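PDB 5KKU: polyketide synthase type I from Bacillus amyloliquefaciens, which contributes, through this N-terminal dehydratase domain of the difficidin assembly line, what is probably a water-eliminating step in building a polyketide antibiotic. Local coordinates for residues 26-31 / 150-155; 40-45 / 55-60; 84-89 / 111-116. All coordinates share one frame; numbering follows the deposited sequence.

Interaction 1 of 3, residues 26-31 / 150-155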
loop_
_atom_site.group_PDB
_atom_site.type_symbol
_atom_site.label_atom_id
_atom_site.label_comp_id
_atom_site.label_asym_id
_atom_site.label_seq_id
_atom_site.Cartn_x
_atom_site.Cartn_y
_atom_site.Cartn_z
ATOM N N ARG A 26 10.335 1.490 -9.203
ATOM C CA ARG A 26 10.928 0.424 -9.952
ATOM C C ARG A 26 11.724 -0.521 -9.084
ATOM O O ARG A 26 12.414 -0.107 -8.234
ATOM C CB ARG A 26 11.731 0.960 -11.135
ATOM C CG ARG A 26 11.239 2.262 -11.734
ATOM C CD ARG A 26 12.058 2.693 -12.924
ATOM N NE ARG A 26 11.515 3.866 -13.530
ATOM C CZ ARG A 26 12.012 4.519 -14.563
ATOM N NH1 ARG A 26 13.085 4.101 -15.188
ATOM N NH2 ARG A 26 11.406 5.578 -14.974
ATOM N N VAL A 27 11.548 -1.797 -9.273
ATOM C CA VAL A 27 12.313 -2.797 -8.588
ATOM C C VAL A 27 13.252 -3.554 -9.539
ATOM O O VAL A 27 12.820 -4.160 -10.461
ATOM C CB VAL A 27 11.356 -3.735 -7.905
ATOM C CG1 VAL A 27 12.096 -4.825 -7.164
ATOM C CG2 VAL A 27 10.384 -2.976 -7.048
ATOM N N HIS A 28 14.534 -3.530 -9.289
ATOM C CA HIS A 28 15.541 -3.889 -10.271
ATOM C C HIS A 28 15.295 -3.247 -11.632
ATOM O O HIS A 28 15.355 -3.872 -12.622
ATOM C CB HIS A 28 15.716 -5.388 -10.421
ATOM C CG HIS A 28 16.263 -6.080 -9.225
ATOM N ND1 HIS A 28 15.459 -6.683 -8.299
ATOM C CD2 HIS A 28 17.524 -6.333 -8.839
ATOM C CE1 HIS A 28 16.195 -7.263 -7.386
ATOM N NE2 HIS A 28 17.453 -7.053 -7.686
ATOM N N GLN A 29 15.027 -1.981 -11.636
ATOM C CA GLN A 29 14.932 -1.247 -12.862
ATOM C C GLN A 29 13.733 -1.631 -13.685
ATOM O O GLN A 29 13.669 -1.309 -14.810
ATOM C CB GLN A 29 16.251 -1.300 -13.658
ATOM C CG GLN A 29 17.295 -0.331 -13.132
ATOM C CD GLN A 29 18.594 -0.269 -13.911
ATOM O OE1 GLN A 29 19.423 -1.166 -13.830
ATOM N NE2 GLN A 29 18.786 0.795 -14.630
ATOM N N ILE A 30 12.805 -2.324 -13.079
ATOM C CA ILE A 30 11.574 -2.675 -13.747
ATOM C C ILE A 30 10.407 -1.941 -13.095
ATOM O O ILE A 30 10.336 -1.885 -11.918
ATOM C CB ILE A 30 11.349 -4.175 -13.772
ATOM C CG1 ILE A 30 12.430 -4.867 -14.570
ATOM C CG2 ILE A 30 9.992 -4.496 -14.302
ATOM C CD1 ILE A 30 12.651 -6.269 -14.124
ATOM N N ARG A 31 9.512 -1.393 -13.909
ATOM C CA ARG A 31 8.355 -0.667 -13.398
ATOM C C ARG A 31 7.255 -1.626 -12.955
ATOM O O ARG A 31 6.755 -2.422 -13.750
ATOM C CB ARG A 31 7.816 0.296 -14.457
ATOM C CG ARG A 31 8.817 1.347 -14.908
ATOM C CD ARG A 31 8.182 2.343 -15.864
ATOM N NE ARG A 31 9.180 3.153 -16.555
ATOM C CZ ARG A 31 8.903 4.255 -17.243
ATOM N NH1 ARG A 31 7.651 4.685 -17.334
ATOM N NH2 ARG A 31 9.875 4.929 -17.841
ATOM N N ARG A 150 18.652 -0.397 -1.181
ATOM C CA ARG A 150 19.679 -1.379 -1.132
ATOM C C ARG A 150 19.069 -2.729 -1.408
ATOM O O ARG A 150 19.750 -3.636 -1.775
ATOM C CB ARG A 150 20.558 -1.237 0.126
ATOM C CG ARG A 150 19.926 -1.549 1.473
ATOM C CD ARG A 150 20.836 -1.270 2.664
ATOM N NE ARG A 150 20.581 0.040 3.235
ATOM C CZ ARG A 150 19.848 0.261 4.309
ATOM N NH1 ARG A 150 19.325 -0.728 4.965
ATOM N NH2 ARG A 150 19.642 1.466 4.728
ATOM N N SER A 151 17.760 -2.830 -1.315
ATOM C CA SER A 151 17.075 -3.980 -1.823
ATOM C C SER A 151 16.567 -3.774 -3.272
ATOM O O SER A 151 15.711 -4.443 -3.715
ATOM C CB SER A 151 16.063 -4.509 -0.791
ATOM O OG SER A 151 14.750 -4.073 -0.968
ATOM N N HIS A 152 17.171 -2.843 -3.981
ATOM C CA HIS A 152 16.940 -2.580 -5.403
ATOM C C HIS A 152 15.566 -2.108 -5.749
ATOM O O HIS A 152 15.062 -2.352 -6.800
ATOM C CB HIS A 152 17.339 -3.750 -6.287
ATOM C CG HIS A 152 18.782 -4.057 -6.208
ATOM N ND1 HIS A 152 19.270 -5.063 -5.425
ATOM C CD2 HIS A 152 19.848 -3.439 -6.742
ATOM C CE1 HIS A 152 20.582 -5.081 -5.513
ATOM N NE2 HIS A 152 20.958 -4.100 -6.302
ATOM N N ILE A 153 14.995 -1.401 -4.820
ATOM C CA ILE A 153 13.728 -0.739 -5.006
ATOM C C ILE A 153 13.940 0.775 -5.098
ATOM O O ILE A 153 14.503 1.361 -4.234
ATOM C CB ILE A 153 12.790 -1.086 -3.869
ATOM C CG1 ILE A 153 12.622 -2.585 -3.812
ATOM C CG2 ILE A 153 11.473 -0.389 -4.028
ATOM C CD1 ILE A 153 11.695 -3.044 -2.741
ATOM N N GLU A 154 13.521 1.400 -6.160
ATOM C CA GLU A 154 13.795 2.790 -6.304
ATOM C C GLU A 154 12.582 3.674 -6.429
ATOM O O GLU A 154 11.853 3.621 -7.381
ATOM C CB GLU A 154 14.744 3.054 -7.459
ATOM C CG GLU A 154 16.109 2.429 -7.355
ATOM C CD GLU A 154 17.095 3.142 -6.431
ATOM O OE1 GLU A 154 17.158 4.372 -6.394
ATOM O OE2 GLU A 154 17.850 2.449 -5.776
ATOM N N HIS A 155 12.385 4.522 -5.459
ATOM C CA HIS A 155 11.309 5.442 -5.506
ATOM C C HIS A 155 11.690 6.725 -6.194
ATOM O O HIS A 155 12.696 7.304 -5.889
ATOM C CB HIS A 155 10.840 5.765 -4.115
ATOM C CG HIS A 155 10.070 4.679 -3.453
ATOM N ND1 HIS A 155 10.673 3.670 -2.752
ATOM C CD2 HIS A 155 8.746 4.468 -3.348
ATOM C CE1 HIS A 155 9.753 2.887 -2.252
ATOM N NE2 HIS A 155 8.577 3.345 -2.603
#

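Interaction 2 of 3, residues 40-45 / 55-60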
loop_
_atom_site.group_PDB
_atom_site.type_symbol
_atom_site.label_atom_id
_atom_site.label_comp_id
_atom_site.label_asym_id
_atom_site.label_seq_id
_atom_site.Cartn_x
_atom_site.Cartn_y
_atom_site.Cartn_z
ATOM N N ASP A 40 -6.554 1.900 -3.167
ATOM C CA ASP A 40 -7.146 3.131 -3.691
ATOM C C ASP A 40 -8.108 2.829 -4.805
ATOM O O ASP A 40 -9.132 3.400 -4.912
ATOM C CB ASP A 40 -6.089 4.100 -4.187
ATOM C CG ASP A 40 -6.657 5.265 -4.961
ATOM O OD1 ASP A 40 -7.179 6.204 -4.429
ATOM O OD2 ASP A 40 -6.597 5.203 -6.151
ATOM N N MET A 41 -7.748 1.936 -5.693
ATOM C CA MET A 41 -8.597 1.600 -6.818
ATOM C C MET A 41 -9.946 1.104 -6.358
ATOM O O MET A 41 -10.914 1.502 -6.895
ATOM C CB MET A 41 -7.879 0.625 -7.756
ATOM C CG MET A 41 -8.629 -0.102 -8.845
ATOM S SD MET A 41 -7.581 -1.017 -9.972
ATOM C CE MET A 41 -6.489 0.253 -10.382
ATOM N N LEU A 42 -9.959 0.225 -5.380
ATOM C CA LEU A 42 -11.179 -0.332 -4.854
ATOM C C LEU A 42 -12.084 0.720 -4.254
ATOM O O LEU A 42 -13.236 0.700 -4.463
ATOM C CB LEU A 42 -10.907 -1.420 -3.848
ATOM C CG LEU A 42 -10.923 -2.807 -4.427
ATOM C CD1 LEU A 42 -9.693 -3.067 -5.233
ATOM C CD2 LEU A 42 -11.068 -3.820 -3.336
ATOM N N TYR A 43 -11.500 1.645 -3.531
ATOM C CA TYR A 43 -12.231 2.728 -2.951
ATOM C C TYR A 43 -12.805 3.677 -3.999
ATOM O O TYR A 43 -13.867 4.140 -3.817
ATOM C CB TYR A 43 -11.374 3.486 -1.944
ATOM C CG TYR A 43 -11.474 2.969 -0.540
ATOM C CD1 TYR A 43 -12.505 3.321 0.273
ATOM C CD2 TYR A 43 -10.541 2.093 -0.042
ATOM C CE1 TYR A 43 -12.587 2.842 1.541
ATOM C CE2 TYR A 43 -10.617 1.619 1.226
ATOM C CZ TYR A 43 -11.636 2.022 2.006
ATOM O OH TYR A 43 -11.736 1.544 3.232
ATOM N N ARG A 44 -12.093 3.933 -5.087
ATOM C CA ARG A 44 -12.614 4.770 -6.124
ATOM C C ARG A 44 -13.781 4.103 -6.825
ATOM O O ARG A 44 -14.742 4.738 -7.109
ATOM C CB ARG A 44 -11.581 5.148 -7.166
ATOM C CG ARG A 44 -10.378 5.901 -6.691
ATOM C CD ARG A 44 -9.499 6.343 -7.840
ATOM N NE ARG A 44 -9.502 5.414 -8.957
ATOM C CZ ARG A 44 -8.512 4.619 -9.235
ATOM N NH1 ARG A 44 -7.463 4.643 -8.482
ATOM N NH2 ARG A 44 -8.564 3.799 -10.227
ATOM N N LEU A 45 -13.648 2.820 -7.121
ATOM C CA LEU A 45 -14.649 2.039 -7.819
ATOM C C LEU A 45 -15.856 1.727 -6.969
ATOM O O LEU A 45 -16.929 1.744 -7.462
ATOM C CB LEU A 45 -14.069 0.738 -8.350
ATOM C CG LEU A 45 -13.112 0.849 -9.515
ATOM C CD1 LEU A 45 -12.671 -0.488 -9.977
ATOM C CD2 LEU A 45 -13.706 1.604 -10.662
ATOM N N ILE A 55 -16.934 2.211 2.990
ATOM C CA ILE A 55 -16.652 0.783 3.073
ATOM C C ILE A 55 -15.207 0.493 3.454
ATOM O O ILE A 55 -14.331 1.348 3.321
ATOM C CB ILE A 55 -16.970 0.070 1.745
ATOM C CG1 ILE A 55 -16.016 0.539 0.646
ATOM C CG2 ILE A 55 -18.417 0.314 1.343
ATOM C CD1 ILE A 55 -14.644 -0.093 0.717
ATOM N N GLU A 56 -14.971 -0.724 3.931
ATOM C CA GLU A 56 -13.639 -1.149 4.333
ATOM C C GLU A 56 -13.261 -2.443 3.624
ATOM O O GLU A 56 -14.052 -3.001 2.863
ATOM C CB GLU A 56 -13.570 -1.340 5.849
ATOM C CG GLU A 56 -14.381 -2.518 6.363
ATOM C CD GLU A 56 -14.533 -2.507 7.872
ATOM O OE1 GLU A 56 -14.494 -1.409 8.467
ATOM O OE2 GLU A 56 -14.690 -3.596 8.463
ATOM N N LEU A 57 -12.046 -2.915 3.878
ATOM C CA LEU A 57 -11.565 -4.115 3.282
ATOM C C LEU A 57 -11.016 -5.106 4.279
ATOM O O LEU A 57 -10.415 -4.743 5.230
ATOM C CB LEU A 57 -10.548 -3.803 2.206
ATOM C CG LEU A 57 -10.855 -2.698 1.248
ATOM C CD1 LEU A 57 -9.642 -2.264 0.499
ATOM C CD2 LEU A 57 -11.946 -3.059 0.277
ATOM N N ARG A 58 -11.232 -6.372 4.052
ATOM C CA ARG A 58 -10.734 -7.397 4.921
ATOM C C ARG A 58 -10.117 -8.554 4.152
ATOM O O ARG A 58 -10.431 -8.760 3.039
ATOM C CB ARG A 58 -11.829 -7.903 5.829
ATOM C CG ARG A 58 -12.616 -6.820 6.500
ATOM C CD ARG A 58 -13.535 -7.417 7.524
ATOM N NE ARG A 58 -14.407 -6.440 8.121
ATOM C CZ ARG A 58 -15.566 -6.736 8.675
ATOM N NH1 ARG A 58 -15.978 -7.971 8.704
ATOM N NH2 ARG A 58 -16.304 -5.786 9.198
ATOM N N GLN A 59 -9.300 -9.340 4.798
ATOM C CA GLN A 59 -8.653 -10.489 4.209
ATOM C C GLN A 59 -8.074 -10.209 2.847
ATOM O O GLN A 59 -8.241 -10.941 1.940
ATOM C CB GLN A 59 -9.574 -11.690 4.166
ATOM C CG GLN A 59 -10.271 -12.005 5.464
ATOM C CD GLN A 59 -9.336 -12.198 6.622
ATOM O OE1 GLN A 59 -8.514 -13.073 6.606
ATOM N NE2 GLN A 59 -9.461 -11.373 7.628
ATOM N N ILE A 60 -7.318 -9.146 2.723
ATOM C CA ILE A 60 -6.638 -8.804 1.501
ATOM C C ILE A 60 -5.477 -9.717 1.202
ATOM O O ILE A 60 -4.716 -10.032 2.047
ATOM C CB ILE A 60 -6.136 -7.381 1.573
ATOM C CG1 ILE A 60 -7.286 -6.462 1.867
ATOM C CG2 ILE A 60 -5.438 -6.982 0.302
ATOM C CD1 ILE A 60 -6.895 -5.048 2.083
#

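Interaction 3 of 3, residues 84-89 / 111-116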
loop_
_atom_site.group_PDB
_atom_site.type_symbol
_atom_site.label_atom_id
_atom_site.label_comp_id
_atom_site.label_asym_id
_atom_site.label_seq_id
_atom_site.Cartn_x
_atom_site.Cartn_y
_atom_site.Cartn_z
ATOM N N ARG A 84 -21.713 -13.080 1.311
ATOM C CA ARG A 84 -22.270 -13.071 2.641
ATOM C C ARG A 84 -22.162 -11.737 3.456
ATOM O O ARG A 84 -21.199 -11.480 4.122
ATOM C CB ARG A 84 -21.764 -14.327 3.332
ATOM C CG ARG A 84 -21.708 -14.347 4.813
ATOM C CD ARG A 84 -22.377 -15.547 5.374
ATOM N NE ARG A 84 -23.549 -14.990 5.933
ATOM C CZ ARG A 84 -23.697 -14.709 7.207
ATOM N NH1 ARG A 84 -22.758 -15.017 8.077
ATOM N NH2 ARG A 84 -24.791 -14.133 7.605
ATOM N N ASP A 85 -23.183 -10.900 3.360
ATOM C CA ASP A 85 -23.194 -9.626 4.035
ATOM C C ASP A 85 -21.933 -8.868 3.632
ATOM O O ASP A 85 -21.286 -8.250 4.438
ATOM C CB ASP A 85 -23.197 -9.809 5.547
ATOM C CG ASP A 85 -24.468 -10.429 6.079
ATOM O OD1 ASP A 85 -25.561 -9.946 5.805
ATOM O OD2 ASP A 85 -24.370 -11.395 6.820
ATOM N N SER A 86 -21.602 -8.916 2.365
ATOM C CA SER A 86 -20.339 -8.376 1.878
ATOM C C SER A 86 -20.231 -8.506 0.383
ATOM O O SER A 86 -21.149 -8.916 -0.245
ATOM C CB SER A 86 -19.192 -9.132 2.524
ATOM O OG SER A 86 -19.140 -10.449 2.100
ATOM N N TRP A 87 -19.078 -8.177 -0.158
ATOM C CA TRP A 87 -18.766 -8.481 -1.539
ATOM C C TRP A 87 -17.377 -9.023 -1.705
ATOM O O TRP A 87 -16.473 -8.522 -1.134
ATOM C CB TRP A 87 -18.913 -7.235 -2.382
ATOM C CG TRP A 87 -20.271 -6.856 -2.511
ATOM C CD1 TRP A 87 -21.113 -7.265 -3.430
ATOM C CD2 TRP A 87 -20.981 -5.997 -1.656
ATOM N NE1 TRP A 87 -22.311 -6.725 -3.233
ATOM C CE2 TRP A 87 -22.266 -5.945 -2.119
ATOM C CE3 TRP A 87 -20.656 -5.311 -0.508
ATOM C CZ2 TRP A 87 -23.235 -5.197 -1.513
ATOM C CZ3 TRP A 87 -21.585 -4.585 0.087
ATOM C CH2 TRP A 87 -22.880 -4.517 -0.407
ATOM N N LYS A 88 -17.197 -10.023 -2.529
ATOM C CA LYS A 88 -15.876 -10.427 -2.852
ATOM C C LYS A 88 -15.349 -9.613 -3.999
ATOM O O LYS A 88 -16.025 -9.328 -4.928
ATOM C CB LYS A 88 -15.798 -11.896 -3.155
ATOM C CG LYS A 88 -14.399 -12.422 -3.384
ATOM C CD LYS A 88 -14.499 -13.752 -4.085
ATOM C CE LYS A 88 -13.169 -14.303 -4.556
ATOM N NZ LYS A 88 -12.320 -14.707 -3.424
ATOM N N VAL A 89 -14.102 -9.209 -3.895
ATOM C CA VAL A 89 -13.475 -8.456 -4.934
ATOM C C VAL A 89 -12.201 -9.099 -5.434
ATOM O O VAL A 89 -11.358 -9.484 -4.688
ATOM C CB VAL A 89 -13.199 -7.024 -4.506
ATOM C CG1 VAL A 89 -12.486 -6.266 -5.594
ATOM C CG2 VAL A 89 -14.475 -6.330 -4.148
ATOM N N GLU A 111 -7.101 -10.125 -4.107
ATOM C CA GLU A 111 -8.427 -10.442 -3.638
ATOM C C GLU A 111 -8.703 -9.910 -2.258
ATOM O O GLU A 111 -7.847 -9.758 -1.497
ATOM C CB GLU A 111 -8.684 -11.928 -3.682
ATOM C CG GLU A 111 -8.021 -12.714 -2.591
ATOM C CD GLU A 111 -8.474 -14.143 -2.540
ATOM O OE1 GLU A 111 -8.050 -14.906 -3.398
ATOM O OE2 GLU A 111 -9.227 -14.488 -1.630
ATOM N N CYS A 112 -9.923 -9.556 -1.974
ATOM C CA CYS A 112 -10.305 -9.166 -0.635
ATOM C C CYS A 112 -11.806 -9.295 -0.427
ATOM O O CYS A 112 -12.506 -9.611 -1.330
ATOM C CB CYS A 112 -9.858 -7.749 -0.327
ATOM S SG CYS A 112 -10.643 -6.460 -1.269
ATOM N N GLN A 113 -12.305 -8.960 0.740
ATOM C CA GLN A 113 -13.716 -8.932 1.012
ATOM C C GLN A 113 -14.139 -7.549 1.399
ATOM O O GLN A 113 -13.626 -6.974 2.301
ATOM C CB GLN A 113 -14.061 -9.878 2.115
ATOM C CG GLN A 113 -13.708 -11.283 1.836
ATOM C CD GLN A 113 -14.745 -11.978 0.985
ATOM O OE1 GLN A 113 -15.921 -11.626 0.958
ATOM N NE2 GLN A 113 -14.299 -12.961 0.278
ATOM N N LEU A 114 -15.069 -6.996 0.677
ATOM C CA LEU A 114 -15.497 -5.641 0.922
ATOM C C LEU A 114 -16.763 -5.533 1.768
ATOM O O LEU A 114 -17.775 -6.003 1.406
ATOM C CB LEU A 114 -15.661 -4.931 -0.389
ATOM C CG LEU A 114 -15.871 -3.444 -0.417
ATOM C CD1 LEU A 114 -15.387 -3.005 -1.759
ATOM C CD2 LEU A 114 -17.301 -2.988 -0.204
ATOM N N TYR A 115 -16.692 -4.899 2.916
ATOM C CA TYR A 115 -17.838 -4.714 3.781
ATOM C C TYR A 115 -18.270 -3.280 3.878
ATOM O O TYR A 115 -17.519 -2.394 3.662
ATOM C CB TYR A 115 -17.514 -5.145 5.179
ATOM C CG TYR A 115 -17.295 -6.585 5.344
ATOM C CD1 TYR A 115 -16.172 -7.176 4.857
ATOM C CD2 TYR A 115 -18.207 -7.360 5.986
ATOM C CE1 TYR A 115 -15.967 -8.500 5.001
ATOM C CE2 TYR A 115 -18.014 -8.699 6.141
ATOM C CZ TYR A 115 -16.888 -9.257 5.642
ATOM O OH TYR A 115 -16.677 -10.576 5.774
ATOM N N LEU A 116 -19.494 -3.079 4.272
ATOM C CA LEU A 116 -19.918 -1.744 4.483
ATOM C C LEU A 116 -19.359 -1.323 5.840
ATOM O O LEU A 116 -19.336 -2.075 6.750
ATOM C CB LEU A 116 -21.421 -1.661 4.429
ATOM C CG LEU A 116 -21.989 -1.919 3.041
ATOM C CD1 LEU A 116 -23.323 -2.607 3.124
ATOM C CD2 LEU A 116 -22.149 -0.668 2.227
#

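Interaction 1 of 3, residues 26-31 / 150-155
A short antiparallel bridge joins the two hotdog folds of this dehydratase: strand 25-27 of the N-terminal hotdog pairs with strand 153-155 of the C-terminal one. Arg26 and Glu154 form the hydrogen-bonded pair. Glu154 N meets Arg26 O at 2.8 Å nearly along the C=O axis, whereas Arg26 N reaches Glu154 O at 3.2 Å from above the carbonyl plane. Beyond the bridge, a type I' turn from Val27 to Ile30 sends the chain back, and His28 N still finds His152 O at 2.8 Å. His152, at positive phi, closes helix 146-150 as the C' residue of a Schellman motif. Its side chain starts with CB over the centre of the His28 ring, a CH-pi contact. CG, anti to the carbonyl carbon (chi1 -63°), then passes CD2 and NE2 of His28, and the ring beyond runs near parallel to that of His28 (20°) but slid so far that the two barely overlap. His152 ND1 comes to 3.5 Å from His28 NE2, a contact of the offset rings. On the sheet face opposite Arg26 and Glu154, the non-hydrogen-bonded pair Val27 and Ile153 lie side by side. Ile153 borders His25, the predicted proton acceptor, and its CG1 packs 4.0 Å from Val27 CG2.

Interaction 2 of 3, residues 40-45 / 55-60
Helix 37-49, the central helix of the N-terminal hotdog fold, packs against strand 55-62 of its sheet; the axes of the short segments come within 9.7 Å at 143°. Four side chains set the fit. Leu42 points from the helix toward the strand and crosses Leu57 obliquely, tip to tip, with its CD2 3.8 Å from Leu57 CD2. Tyr43 leaves the helix beside this pair and slides past Ile55 and Leu57 in the opposite direction to each. Both meet the ring from the same side: Ile55 CD1 over the face, displaced toward the rim near CE1, and Leu57 CD1 obliquely beside CE2. Ile55 presents that methyl with CG1 in the crowded position between backbone N and carbonyl carbon (chi1 67°). Glu56 turns away from the helix, held by Arg58 and by a salt bridge to Arg226. The contact is buried, and the phenol oxygen is satisfied by two partners. One is Met229 N on strand 219-229, in the predicted C-terminal hotdog, which ties the helix to a second strand. The other is Ile55 O, to which Tyr43 OH donates at 2.6 Å, in the carbonyl plane and on a lone pair.

Interaction 3 of 3, residues 84-89 / 111-116
Four backbone hydrogen bonds zip strand 86-97 to strand 107-116, in two antiparallel hydrogen-bonded pairs. Trp87 and Leu114 exchange bonds in both directions, the straighter being Leu114 N to Trp87 O at 2.8 Å; Val89 and Cys112 do the same, with an N-H...O angle of 172° from Val89 N to Cys112 O. Lys88 and Gln113 form the non-hydrogen-bonded pair between them. Apolar contacts gather on the face of Trp87, Val89, Cys112 and Leu114. Val89 CG2 meets Leu114 CB, and Leu42 of helix 37-49 packs against both Val89 and Cys112. The indole takes Leu116 CG at its edge, in plane, 4.0 Å from Trp87 CZ3. One CH-pi contact stands apart: Ser86 CB lies over the centre of the Tyr115 ring, a ring that also forms a cation-pi pair with Arg58. Polar side chains occupy the face of Lys88 and Gln113. Lys88 runs extended to a bend at its last torsion (chi4 69°), which brings NZ 3.6 Å from Glu111 OE2 in a salt bridge, while Glu111 OE1 is engaged by Lys63. Gln113, bent at chi2, lays NE2 alongside Lys88 CG. An antiparallel sheet with one face turned to a central helix is the architecture of a hotdog fold.

In the fold
Interactions 2 and 3 are neighbours within the N-terminal hotdog, their centres about 9 Å apart. They share a sheet, since strands 55-62 and 107-116 lie side by side, with Arg58 O 3.0 Å from Gln113 N. Interaction 2 is wholly buried and relies on apolar tips and a ring face plus one phenol bond across the segments; interaction 3 is partly buried, combining a backbone ladder with an apolar helix-facing side and a polar, partly exposed one. Interaction 1 stands across the chain's centre, about 26 Å from interaction 2 and about 32 Å from interaction 3 between centres. A surface contact built mainly from backbone bonds and a histidine pair, with one small apolar contact, it alone pairs segments of different hotdogs, beside the predicted catalytic residues.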